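Local structure of toll-like receptor 13 (Mus musculus, 4Z0C) at residues Lys94-Ser106 / Ile118-Ile130. The protein recognises bacterial 23S ribosomal RNA as an innate immune receptor and signals through MYD88 and TRAF6 to activate NF-kappa-B. Sequence-based numbering, arbitrary orientation.
Sequences KIQSVNNSFEGLS and ITHIHKDAFTPLI. With NAG (2-acetamido-2-deoxy-beta-D-glucopyranose), chain L.
Ile95 and Ile118, equivalent positions of LRR 3 and LRR 4, run alongside each other in the same direction, with CG2 of Ile95 3.9 Å from CG1 of Ile118. One residue on, the carbonyl O of Gln96 takes the backbone N-H of Thr119 (N to O 2.8 Å). A short parallel pairing follows: Val98 N donates to His120 O, and Val98 O accepts from His122 N (O to N 2.9 Å). Val98 swings CG1 away from its own N (chi1 -176°), which leaves CG2 to meet CD1 of Ile118; its CB rests against CG2 of Ile121, which in turn packs on helix 145-152. Asn99 points away from 118-130 and carries an N-linked NAG through ND2; the sugar's N2 donates to Ser97 O at 3.1 Å, and its methyl C8 reaches CG2 of Ile95. One end of the Asn100 amide lies over a face of the His122 imidazole, toward its rim, the planes 84° apart, while ND1 of that ring accepts the backbone N-H of Asp124. Phe102 presents its ring edge to Ala125 O (CD2 to O 3.3 Å), and its CE2 meets CE1 of Phe126, the two rings inclined at 51°. The carbonyl O of Phe102 sits against CB of Pro128, and farther along CB of Leu105 packs on CD2 of Leu129 at 3.7 Å. Successive coils of the leucine-rich-repeat solenoid of the receptor ectodomain are thus joined by backbone bonds and buried aliphatic and phenylalanine contacts, while the glycan on Asn99 is held by backbone atoms of Ser97, Trp72 and Ile74.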
loop_
_atom_site.group_PDB
_atom_site.type_symbol
_atom_site.label_atom_id
_atom_site.label_comp_id
_atom_site.label_asym_id
_atom_site.label_seq_id
_atom_site.Cartn_x
_atom_site.Cartn_y
_atom_site.Cartn_z
ATOM N N LYS A 94 26.997 26.158 -13.705
ATOM C CA LYS A 94 28.373 26.279 -13.243
ATOM C C LYS A 94 28.940 27.684 -13.476
ATOM O O LYS A 94 30.131 27.850 -13.745
ATOM C CB LYS A 94 29.245 25.212 -13.916
ATOM C CG LYS A 94 28.854 23.792 -13.536
ATOM C CD LYS A 94 29.379 23.466 -12.151
ATOM C CE LYS A 94 28.439 22.544 -11.368
ATOM N NZ LYS A 94 28.527 21.116 -11.782
ATOM N N ILE A 95 28.080 28.692 -13.363
ATOM C CA ILE A 95 28.468 30.075 -13.651
ATOM C C ILE A 95 29.238 30.714 -12.498
ATOM O O ILE A 95 28.712 30.823 -11.391
ATOM C CB ILE A 95 27.229 30.940 -13.988
ATOM C CG1 ILE A 95 26.444 30.313 -15.149
ATOM C CG2 ILE A 95 27.636 32.384 -14.304
ATOM C CD1 ILE A 95 25.110 30.984 -15.425
ATOM N N GLN A 96 30.474 31.142 -12.753
ATOM C CA GLN A 96 31.305 31.757 -11.698
ATOM C C GLN A 96 31.411 33.270 -11.777
ATOM O O GLN A 96 31.608 33.935 -10.768
ATOM C CB GLN A 96 32.714 31.163 -11.671
ATOM C CG GLN A 96 32.766 29.693 -11.297
ATOM C CD GLN A 96 34.162 29.124 -11.409
ATOM O OE1 GLN A 96 35.095 29.602 -10.754
ATOM N NE2 GLN A 96 34.311 28.076 -12.209
ATOM N N SER A 97 31.308 33.817 -12.976
ATOM C CA SER A 97 31.285 35.261 -13.132
ATOM C C SER A 97 30.320 35.561 -14.252
ATOM O O SER A 97 30.133 34.739 -15.144
ATOM C CB SER A 97 32.679 35.805 -13.442
ATOM O OG SER A 97 33.328 35.027 -14.431
ATOM N N VAL A 98 29.697 36.729 -14.204
ATOM C CA VAL A 98 28.726 37.091 -15.225
ATOM C C VAL A 98 29.262 38.203 -16.129
ATOM O O VAL A 98 29.600 39.292 -15.677
ATOM C CB VAL A 98 27.383 37.488 -14.590
ATOM C CG1 VAL A 98 26.358 37.768 -15.657
ATOM C CG2 VAL A 98 26.889 36.363 -13.690
ATOM N N ASN A 99 29.344 37.898 -17.417
ATOM C CA ASN A 99 29.896 38.816 -18.391
ATOM C C ASN A 99 28.779 39.502 -19.169
ATOM O O ASN A 99 27.608 39.369 -18.826
ATOM C CB ASN A 99 30.824 38.056 -19.329
ATOM C CG ASN A 99 31.872 37.253 -18.578
ATOM O OD1 ASN A 99 32.371 37.685 -17.536
ATOM N ND2 ASN A 99 32.186 36.061 -19.087
ATOM N N ASN A 100 29.148 40.244 -20.203
ATOM C CA ASN A 100 28.197 41.034 -20.975
ATOM C C ASN A 100 27.475 40.218 -22.058
ATOM O O ASN A 100 27.529 40.552 -23.243
ATOM C CB ASN A 100 28.958 42.195 -21.584
ATOM C CG ASN A 100 29.684 43.003 -20.528
ATOM O OD1 ASN A 100 29.058 43.637 -19.682
ATOM N ND2 ASN A 100 31.012 42.928 -20.529
ATOM N N SER A 101 26.806 39.144 -21.642
ATOM C CA SER A 101 26.136 38.217 -22.558
ATOM C C SER A 101 24.654 38.487 -22.879
ATOM O O SER A 101 24.038 37.733 -23.622
ATOM C CB SER A 101 26.271 36.802 -21.994
ATOM O OG SER A 101 27.553 36.596 -21.421
ATOM N N PHE A 102 24.111 39.588 -22.388
ATOM C CA PHE A 102 22.666 39.846 -22.433
ATOM C C PHE A 102 22.072 40.769 -23.501
ATOM O O PHE A 102 20.927 41.202 -23.356
ATOM C CB PHE A 102 22.209 40.275 -21.037
ATOM C CG PHE A 102 22.613 39.304 -19.975
ATOM C CD1 PHE A 102 21.908 38.116 -19.803
ATOM C CD2 PHE A 102 23.761 39.515 -19.231
ATOM C CE1 PHE A 102 22.293 37.202 -18.846
ATOM C CE2 PHE A 102 24.151 38.596 -18.277
ATOM C CZ PHE A 102 23.414 37.436 -18.086
ATOM N N GLU A 103 22.826 41.091 -24.549
ATOM C CA GLU A 103 22.277 41.952 -25.592
ATOM C C GLU A 103 21.096 41.275 -26.308
ATOM O O GLU A 103 21.126 40.086 -26.614
ATOM C CB GLU A 103 23.359 42.358 -26.599
ATOM C CG GLU A 103 23.113 43.723 -27.262
ATOM C CD GLU A 103 23.481 44.928 -26.374
ATOM O OE1 GLU A 103 24.488 44.861 -25.632
ATOM O OE2 GLU A 103 22.757 45.949 -26.423
ATOM N N GLY A 104 20.050 42.057 -26.550
ATOM C CA GLY A 104 18.854 41.580 -27.215
ATOM C C GLY A 104 17.695 41.284 -26.288
ATOM O O GLY A 104 16.550 41.162 -26.723
ATOM N N LEU A 105 17.970 41.202 -24.994
ATOM C CA LEU A 105 16.940 40.769 -24.059
ATOM C C LEU A 105 16.126 41.956 -23.587
ATOM O O LEU A 105 15.928 42.146 -22.385
ATOM C CB LEU A 105 17.564 40.012 -22.892
ATOM C CG LEU A 105 18.176 38.688 -23.344
ATOM C CD1 LEU A 105 19.080 38.121 -22.272
ATOM C CD2 LEU A 105 17.072 37.681 -23.714
ATOM N N SER A 106 15.631 42.733 -24.549
ATOM C CA SER A 106 15.056 44.046 -24.250
ATOM C C SER A 106 13.672 43.975 -23.616
ATOM O O SER A 106 13.143 44.993 -23.164
ATOM C CB SER A 106 15.060 44.959 -25.495
ATOM O OG SER A 106 14.011 44.632 -26.382
ATOM N N ILE A 118 28.633 32.244 -8.644
ATOM C CA ILE A 118 28.971 33.613 -9.031
ATOM C C ILE A 118 29.714 34.381 -7.938
ATOM O O ILE A 118 29.316 34.342 -6.774
ATOM C CB ILE A 118 27.697 34.395 -9.426
ATOM C CG1 ILE A 118 27.050 33.745 -10.652
ATOM C CG2 ILE A 118 28.018 35.870 -9.690
ATOM C CD1 ILE A 118 25.600 34.129 -10.866
ATOM N N THR A 119 30.804 35.057 -8.319
ATOM C CA THR A 119 31.518 35.959 -7.407
ATOM C C THR A 119 31.414 37.406 -7.872
ATOM O O THR A 119 31.355 38.318 -7.049
ATOM C CB THR A 119 33.013 35.610 -7.276
ATOM O OG1 THR A 119 33.611 35.579 -8.572
ATOM C CG2 THR A 119 33.206 34.260 -6.605
ATOM N N HIS A 120 31.380 37.616 -9.189
ATOM C CA HIS A 120 31.358 38.972 -9.754
ATOM C C HIS A 120 30.446 39.118 -10.960
ATOM O O HIS A 120 30.236 38.177 -11.730
ATOM C CB HIS A 120 32.765 39.422 -10.153
ATOM C CG HIS A 120 33.705 39.576 -9.001
ATOM N ND1 HIS A 120 34.524 38.557 -8.563
ATOM C CD2 HIS A 120 33.967 40.637 -8.200
ATOM C CE1 HIS A 120 35.243 38.980 -7.540
ATOM N NE2 HIS A 120 34.924 40.241 -7.299
ATOM N N ILE A 121 29.936 40.328 -11.144
ATOM C CA ILE A 121 29.128 40.643 -12.310
ATOM C C ILE A 121 29.730 41.881 -12.945
ATOM O O ILE A 121 29.948 42.887 -12.265
ATOM C CB ILE A 121 27.677 40.959 -11.931
ATOM C CG1 ILE A 121 27.039 39.786 -11.174
ATOM C CG2 ILE A 121 26.879 41.304 -13.177
ATOM C CD1 ILE A 121 25.555 39.965 -10.916
ATOM N N HIS A 122 30.015 41.809 -14.240
ATOM C CA HIS A 122 30.619 42.937 -14.921
ATOM C C HIS A 122 29.698 44.146 -14.841
ATOM O O HIS A 122 28.471 44.012 -14.934
ATOM C CB HIS A 122 30.951 42.626 -16.381
ATOM C CG HIS A 122 31.729 43.719 -17.048
ATOM N ND1 HIS A 122 31.126 44.776 -17.691
ATOM C CD2 HIS A 122 33.064 43.935 -17.134
ATOM C CE1 HIS A 122 32.057 45.590 -18.162
ATOM N NE2 HIS A 122 33.240 45.102 -17.833
ATOM N N LYS A 123 30.309 45.312 -14.638
ATOM C CA LYS A 123 29.604 46.579 -14.498
ATOM C C LYS A 123 28.505 46.791 -15.537
ATOM O O LYS A 123 27.451 47.352 -15.231
ATOM C CB LYS A 123 30.612 47.723 -14.615
ATOM C CG LYS A 123 30.121 49.045 -14.065
ATOM C CD LYS A 123 31.214 50.116 -14.140
ATOM C CE LYS A 123 31.959 50.057 -15.464
ATOM N NZ LYS A 123 31.447 51.070 -16.435
ATOM N N ASP A 124 28.752 46.341 -16.761
ATOM C CA ASP A 124 27.826 46.594 -17.866
ATOM C C ASP A 124 27.051 45.367 -18.309
ATOM O O ASP A 124 26.450 45.372 -19.389
ATOM C CB ASP A 124 28.565 47.164 -19.071
ATOM C CG ASP A 124 29.250 48.471 -18.763
ATOM O OD1 ASP A 124 28.568 49.389 -18.251
ATOM O OD2 ASP A 124 30.469 48.574 -19.022
ATOM N N ALA A 125 27.075 44.311 -17.497
ATOM C CA ALA A 125 26.410 43.073 -17.886
ATOM C C ALA A 125 24.919 43.292 -18.153
ATOM O O ALA A 125 24.398 42.794 -19.131
ATOM C CB ALA A 125 26.630 42.004 -16.855
ATOM N N PHE A 126 24.260 44.095 -17.321
ATOM C CA PHE A 126 22.796 44.221 -17.359
ATOM C C PHE A 126 22.230 45.419 -18.140
ATOM O O PHE A 126 21.014 45.636 -18.144
ATOM C CB PHE A 126 22.235 44.212 -15.920
ATOM C CG PHE A 126 22.554 42.966 -15.161
ATOM C CD1 PHE A 126 22.577 41.730 -15.806
ATOM C CD2 PHE A 126 22.850 43.016 -13.809
ATOM C CE1 PHE A 126 22.869 40.569 -15.107
ATOM C CE2 PHE A 126 23.148 41.854 -13.103
ATOM C CZ PHE A 126 23.157 40.634 -13.756
ATOM N N THR A 127 23.104 46.194 -18.783
ATOM C CA THR A 127 22.682 47.350 -19.596
ATOM C C THR A 127 21.528 47.139 -20.604
ATOM O O THR A 127 20.611 47.968 -20.660
ATOM C CB THR A 127 23.888 48.009 -20.316
ATOM O OG1 THR A 127 24.870 48.399 -19.343
ATOM C CG2 THR A 127 23.436 49.240 -21.074
ATOM N N PRO A 128 21.540 46.029 -21.376
ATOM C CA PRO A 128 20.390 45.835 -22.278
ATOM C C PRO A 128 19.075 45.522 -21.545
ATOM O O PRO A 128 18.017 45.570 -22.169
ATOM C CB PRO A 128 20.800 44.626 -23.132
ATOM C CG PRO A 128 22.264 44.482 -22.958
ATOM C CD PRO A 128 22.579 45.001 -21.589
ATOM N N LEU A 129 19.134 45.238 -20.245
ATOM C CA LEU A 129 17.959 44.756 -19.526
ATOM C C LEU A 129 17.055 45.881 -19.046
ATOM O O LEU A 129 16.804 46.025 -17.856
ATOM C CB LEU A 129 18.377 43.875 -18.356
ATOM C CG LEU A 129 19.302 42.737 -18.771
ATOM C CD1 LEU A 129 19.617 41.849 -17.581
ATOM C CD2 LEU A 129 18.707 41.944 -19.933
ATOM N N ILE A 130 16.539 46.656 -19.991
ATOM C CA ILE A 130 15.740 47.832 -19.675
ATOM C C ILE A 130 14.359 47.549 -19.078
ATOM O O ILE A 130 13.673 48.489 -18.665
ATOM C CB ILE A 130 15.560 48.723 -20.912
ATOM C CG1 ILE A 130 15.005 47.881 -22.067
ATOM C CG2 ILE A 130 16.893 49.366 -21.309
ATOM C CD1 ILE A 130 14.281 48.676 -23.095
HETATM C C1 NAG L . 33.076 35.325 -18.221
HETATM C C2 NAG L . 32.675 33.847 -18.317
HETATM C C3 NAG L . 33.682 32.904 -17.663
HETATM C C4 NAG L . 35.127 33.273 -17.990
HETATM C C5 NAG L . 35.357 34.778 -17.870
HETATM C C6 NAG L . 36.764 35.185 -18.313
HETATM C C7 NAG L . 30.335 33.190 -18.424
HETATM C C8 NAG L . 29.258 32.488 -17.651
HETATM N N2 NAG L . 31.371 33.635 -17.722
HETATM O O3 NAG L . 33.421 31.592 -18.110
HETATM O O4 NAG L . 35.977 32.596 -17.087
HETATM O O5 NAG L . 34.411 35.484 -18.647
HETATM O O6 NAG L . 36.861 35.211 -19.722
HETATM O O7 NAG L . 30.226 33.326 -19.639
#